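Local coordinates for core protein VP4 (Bluetongue virus, PDB 2JHP) that caps the viral mRNA inside the core, carrying out the guanylyl- and methyltransferase steps along one elongated chain, at residues 315-327 and 333-345. Residues are numbered along the deposited sequence; the frame is centred on the assembly and turned at random.
Sequences EYHCISTYLFPQP and MYELRNFMRLRGY
Gln326 lies across Glu335 and Arg337 and uses both ends of its amide. Its OE1 takes the NE hydrogen of Arg337 at 2.7 Å; the oxygen sits in the guanidinium plane, at its edge, while the donor stands well above the plane of the Gln326 carbonyl. Gln326 NE2 sends its N-H almost straight (177°) to Glu335 O at 3.0 Å, though from above that carbonyl's plane, and reaches OE2 of the nearly coplanar Glu335 carboxylate on the anti side at 3.3 Å. Arg337 bends at chi2 (-64°) and brings NE back to the glutamine.

Phe324 and Arg337 form a hydrogen-bonded antiparallel pair, with the ring crossing Arg337 CB and its CZ set against Phe339 CB. On that same face Phe339 runs alongside Tyr322, CD2 to CD1 at 3.5 Å. At Thr321 and Tyr322 a classic beta bulge lets both backbone nitrogens share Phe339 O. Thr321 OG1 accepts from Arg341 N at 2.8 Å and also bonds Pro354 O. On the other face Asn338, CG anti to its N (chi1 -174°), sends ND2 weakly to Ser320 OG and Tyr322 O.

Strand 335-341 is the reversed strand of a Rossmann-like methyltransferase sheet (order 3-2-1-4-5-7-6), between strand 302-308 and edge strand 322-324. Arg337 and Glu335 also attract through charge alone, and with Lys306 and Asp265 probably balance each other; the network probably steadies the Arg337 side chain, about 7 Å from a bound S-adenosyl-L-homocysteine.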
# COMPACT_ATOMS: atom_id res chain seq x y z
N GLU A 315 -40.63 -15.62 6.18
CA GLU A 315 -39.54 -16.34 5.56
C GLU A 315 -39.88 -16.57 4.09
O GLU A 315 -41.05 -16.49 3.70
CB GLU A 315 -39.26 -17.67 6.28
CG GLU A 315 -40.33 -18.73 6.06
CD GLU A 315 -39.81 -20.15 6.23
OE1 GLU A 315 -38.59 -20.32 6.50
OE2 GLU A 315 -40.62 -21.09 6.10
N TYR A 316 -38.86 -16.84 3.29
CA TYR A 316 -38.99 -16.97 1.84
C TYR A 316 -37.68 -17.46 1.23
O TYR A 316 -36.68 -17.64 1.93
CB TYR A 316 -39.41 -15.64 1.21
CG TYR A 316 -38.41 -14.50 1.38
CD1 TYR A 316 -38.39 -13.72 2.54
CD2 TYR A 316 -37.51 -14.18 0.36
CE1 TYR A 316 -37.47 -12.66 2.68
CE2 TYR A 316 -36.61 -13.13 0.49
CZ TYR A 316 -36.59 -12.38 1.65
OH TYR A 316 -35.69 -11.34 1.78
N HIS A 317 -37.69 -17.66 -0.09
CA HIS A 317 -36.53 -18.20 -0.78
C HIS A 317 -36.07 -17.36 -1.96
O HIS A 317 -36.84 -16.58 -2.54
CB HIS A 317 -36.78 -19.64 -1.21
CG HIS A 317 -36.99 -20.58 -0.07
ND1 HIS A 317 -35.95 -21.15 0.63
CD2 HIS A 317 -38.13 -21.06 0.49
CE1 HIS A 317 -36.44 -21.94 1.58
NE2 HIS A 317 -37.76 -21.90 1.51
N CYS A 318 -34.80 -17.52 -2.31
CA CYS A 318 -34.20 -16.84 -3.45
C CYS A 318 -32.92 -17.56 -3.91
O CYS A 318 -32.44 -18.48 -3.24
CB CYS A 318 -33.87 -15.39 -3.07
SG CYS A 318 -32.51 -15.22 -1.94
N ILE A 319 -32.37 -17.12 -5.04
CA ILE A 319 -31.15 -17.69 -5.58
C ILE A 319 -30.01 -16.71 -5.33
O ILE A 319 -30.01 -15.60 -5.87
CB ILE A 319 -31.29 -18.00 -7.08
CG1 ILE A 319 -32.43 -19.00 -7.31
CG2 ILE A 319 -29.99 -18.55 -7.62
CD1 ILE A 319 -33.03 -18.93 -8.69
N SER A 320 -29.05 -17.11 -4.51
CA SER A 320 -28.05 -16.17 -4.02
C SER A 320 -26.69 -16.79 -3.69
O SER A 320 -26.56 -17.99 -3.50
CB SER A 320 -28.59 -15.45 -2.77
OG SER A 320 -27.65 -14.52 -2.27
N THR A 321 -25.68 -15.92 -3.64
CA THR A 321 -24.41 -16.23 -2.99
C THR A 321 -24.35 -15.42 -1.68
O THR A 321 -24.18 -15.99 -0.61
CB THR A 321 -23.21 -15.91 -3.92
OG1 THR A 321 -23.19 -16.83 -5.03
CG2 THR A 321 -21.88 -16.01 -3.16
N TYR A 322 -24.51 -14.11 -1.78
CA TYR A 322 -24.61 -13.26 -0.59
C TYR A 322 -25.77 -12.29 -0.71
O TYR A 322 -26.22 -11.97 -1.81
CB TYR A 322 -23.33 -12.44 -0.37
CG TYR A 322 -22.03 -13.21 -0.23
CD1 TYR A 322 -20.97 -12.96 -1.08
CD2 TYR A 322 -21.85 -14.16 0.78
CE1 TYR A 322 -19.76 -13.64 -0.95
CE2 TYR A 322 -20.66 -14.85 0.92
CZ TYR A 322 -19.62 -14.59 0.05
OH TYR A 322 -18.43 -15.26 0.18
N LEU A 323 -26.27 -11.84 0.44
CA LEU A 323 -27.13 -10.67 0.52
C LEU A 323 -26.44 -9.66 1.44
O LEU A 323 -26.02 -10.00 2.55
CB LEU A 323 -28.52 -11.02 1.06
CG LEU A 323 -29.36 -12.08 0.32
CD1 LEU A 323 -30.57 -12.49 1.18
CD2 LEU A 323 -29.81 -11.60 -1.04
N PHE A 324 -26.29 -8.43 0.97
CA PHE A 324 -25.68 -7.43 1.84
C PHE A 324 -26.31 -6.05 1.81
O PHE A 324 -27.05 -5.72 0.88
CB PHE A 324 -24.17 -7.34 1.65
CG PHE A 324 -23.69 -7.59 0.26
CD1 PHE A 324 -24.19 -6.86 -0.81
CD2 PHE A 324 -22.69 -8.53 0.03
CE1 PHE A 324 -23.72 -7.07 -2.10
CE2 PHE A 324 -22.21 -8.76 -1.26
CZ PHE A 324 -22.72 -8.03 -2.33
N PRO A 325 -26.02 -5.25 2.85
CA PRO A 325 -26.55 -3.89 2.94
C PRO A 325 -25.95 -2.99 1.86
O PRO A 325 -24.91 -3.31 1.29
CB PRO A 325 -26.11 -3.43 4.33
CG PRO A 325 -25.69 -4.67 5.06
CD PRO A 325 -25.17 -5.59 4.00
N GLN A 326 -26.63 -1.89 1.59
CA GLN A 326 -26.25 -0.97 0.52
C GLN A 326 -25.66 0.32 1.08
O GLN A 326 -26.33 1.02 1.84
CB GLN A 326 -27.45 -0.63 -0.36
CG GLN A 326 -28.19 -1.84 -0.88
CD GLN A 326 -29.13 -1.48 -1.99
OE1 GLN A 326 -28.71 -1.02 -3.05
NE2 GLN A 326 -30.42 -1.69 -1.77
N PRO A 327 -24.41 0.62 0.72
CA PRO A 327 -23.79 1.89 1.10
C PRO A 327 -24.58 3.06 0.51
O PRO A 327 -24.99 2.99 -0.64
CB PRO A 327 -22.39 1.82 0.45
CG PRO A 327 -22.18 0.41 0.12
CD PRO A 327 -23.50 -0.22 -0.08
N MET A 333 -34.80 2.36 4.14
CA MET A 333 -34.77 1.64 2.88
C MET A 333 -34.54 0.13 3.10
O MET A 333 -33.41 -0.33 3.30
CB MET A 333 -33.68 2.25 1.97
CG MET A 333 -33.33 1.49 0.69
SD MET A 333 -34.62 1.43 -0.57
CE MET A 333 -35.27 3.11 -0.58
N TYR A 334 -35.63 -0.64 3.06
CA TYR A 334 -35.55 -2.09 3.29
C TYR A 334 -35.29 -2.87 2.02
O TYR A 334 -36.11 -3.66 1.57
CB TYR A 334 -36.77 -2.61 4.03
CG TYR A 334 -36.72 -2.26 5.49
CD1 TYR A 334 -37.44 -1.18 5.99
CD2 TYR A 334 -35.92 -2.99 6.37
CE1 TYR A 334 -37.39 -0.84 7.32
CE2 TYR A 334 -35.85 -2.66 7.70
CZ TYR A 334 -36.60 -1.59 8.18
OH TYR A 334 -36.55 -1.26 9.51
N GLU A 335 -34.10 -2.63 1.49
CA GLU A 335 -33.65 -3.21 0.24
C GLU A 335 -32.17 -3.54 0.38
O GLU A 335 -31.39 -2.75 0.91
CB GLU A 335 -33.87 -2.21 -0.88
CG GLU A 335 -33.53 -2.68 -2.26
CD GLU A 335 -33.83 -1.62 -3.29
OE1 GLU A 335 -35.03 -1.39 -3.56
OE2 GLU A 335 -32.87 -1.02 -3.84
N LEU A 336 -31.81 -4.74 -0.06
CA LEU A 336 -30.42 -5.17 -0.05
C LEU A 336 -29.99 -5.41 -1.48
O LEU A 336 -30.75 -5.13 -2.41
CB LEU A 336 -30.27 -6.46 0.76
CG LEU A 336 -30.82 -6.46 2.19
CD1 LEU A 336 -30.85 -7.87 2.69
CD2 LEU A 336 -30.01 -5.57 3.14
N ARG A 337 -28.77 -5.92 -1.65
CA ARG A 337 -28.29 -6.36 -2.95
C ARG A 337 -27.94 -7.83 -2.90
O ARG A 337 -27.39 -8.32 -1.90
CB ARG A 337 -27.10 -5.53 -3.42
CG ARG A 337 -27.45 -4.10 -3.81
CD ARG A 337 -28.37 -4.06 -5.01
NE ARG A 337 -29.03 -2.76 -5.13
CZ ARG A 337 -29.92 -2.45 -6.07
NH1 ARG A 337 -30.25 -3.33 -7.01
NH2 ARG A 337 -30.47 -1.25 -6.09
N ASN A 338 -28.28 -8.54 -3.96
CA ASN A 338 -28.04 -9.96 -4.05
C ASN A 338 -26.86 -10.20 -4.94
O ASN A 338 -26.95 -10.01 -6.16
CB ASN A 338 -29.28 -10.67 -4.61
CG ASN A 338 -29.16 -12.18 -4.58
OD1 ASN A 338 -30.07 -12.88 -4.99
ND2 ASN A 338 -28.04 -12.69 -4.10
N PHE A 339 -25.74 -10.57 -4.34
CA PHE A 339 -24.57 -10.95 -5.11
C PHE A 339 -24.61 -12.44 -5.43
O PHE A 339 -24.86 -13.28 -4.56
CB PHE A 339 -23.27 -10.58 -4.39
CG PHE A 339 -22.04 -11.11 -5.07
CD1 PHE A 339 -21.61 -10.57 -6.28
CD2 PHE A 339 -21.33 -12.17 -4.52
CE1 PHE A 339 -20.49 -11.07 -6.92
CE2 PHE A 339 -20.21 -12.67 -5.16
CZ PHE A 339 -19.78 -12.13 -6.36
N MET A 340 -24.37 -12.75 -6.70
CA MET A 340 -24.40 -14.12 -7.18
C MET A 340 -23.06 -14.41 -7.84
O MET A 340 -22.70 -13.78 -8.83
CB MET A 340 -25.53 -14.30 -8.20
CG MET A 340 -26.96 -14.02 -7.70
SD MET A 340 -28.25 -14.10 -8.98
CE MET A 340 -28.12 -15.81 -9.47
N ARG A 341 -22.31 -15.36 -7.27
CA ARG A 341 -21.08 -15.83 -7.89
C ARG A 341 -21.42 -17.00 -8.80
O ARG A 341 -22.02 -17.99 -8.37
CB ARG A 341 -20.05 -16.25 -6.85
CG ARG A 341 -18.61 -16.28 -7.41
CD ARG A 341 -17.98 -17.63 -7.19
NE ARG A 341 -18.46 -18.61 -8.15
CZ ARG A 341 -18.55 -19.91 -7.92
NH1 ARG A 341 -18.20 -20.42 -6.74
NH2 ARG A 341 -19.01 -20.71 -8.87
N LEU A 342 -21.06 -16.86 -10.07
CA LEU A 342 -21.45 -17.83 -11.08
C LEU A 342 -20.23 -18.49 -11.70
O LEU A 342 -19.10 -18.20 -11.33
CB LEU A 342 -22.30 -17.14 -12.15
CG LEU A 342 -23.57 -16.40 -11.73
CD1 LEU A 342 -24.11 -15.55 -12.88
CD2 LEU A 342 -24.63 -17.36 -11.24
N ARG A 343 -20.46 -19.40 -12.64
CA ARG A 343 -19.38 -19.85 -13.49
C ARG A 343 -19.51 -19.00 -14.73
O ARG A 343 -20.59 -18.45 -15.00
CB ARG A 343 -19.46 -21.35 -13.79
CG ARG A 343 -20.79 -21.83 -14.32
CD ARG A 343 -21.67 -22.45 -13.24
NE ARG A 343 -23.08 -22.37 -13.63
CZ ARG A 343 -23.60 -22.94 -14.72
NH1 ARG A 343 -22.83 -23.63 -15.56
NH2 ARG A 343 -24.90 -22.80 -14.98
N GLY A 344 -18.43 -18.88 -15.49
CA GLY A 344 -18.33 -17.89 -16.55
C GLY A 344 -16.93 -17.32 -16.44
O GLY A 344 -16.42 -17.18 -15.33
N TYR A 345 -16.30 -17.03 -17.57
CA TYR A 345 -14.92 -16.54 -17.55
C TYR A 345 -14.78 -15.34 -16.61
O TYR A 345 -15.66 -14.47 -16.55
CB TYR A 345 -14.43 -16.22 -18.96
CG TYR A 345 -12.98 -15.81 -18.99
CD1 TYR A 345 -12.62 -14.47 -18.97
CD2 TYR A 345 -11.97 -16.77 -19.02
CE1 TYR A 345 -11.28 -14.08 -19.00
CE2 TYR A 345 -10.62 -16.39 -19.04
CZ TYR A 345 -10.29 -15.04 -19.03
OH TYR A 345 -8.97 -14.65 -19.06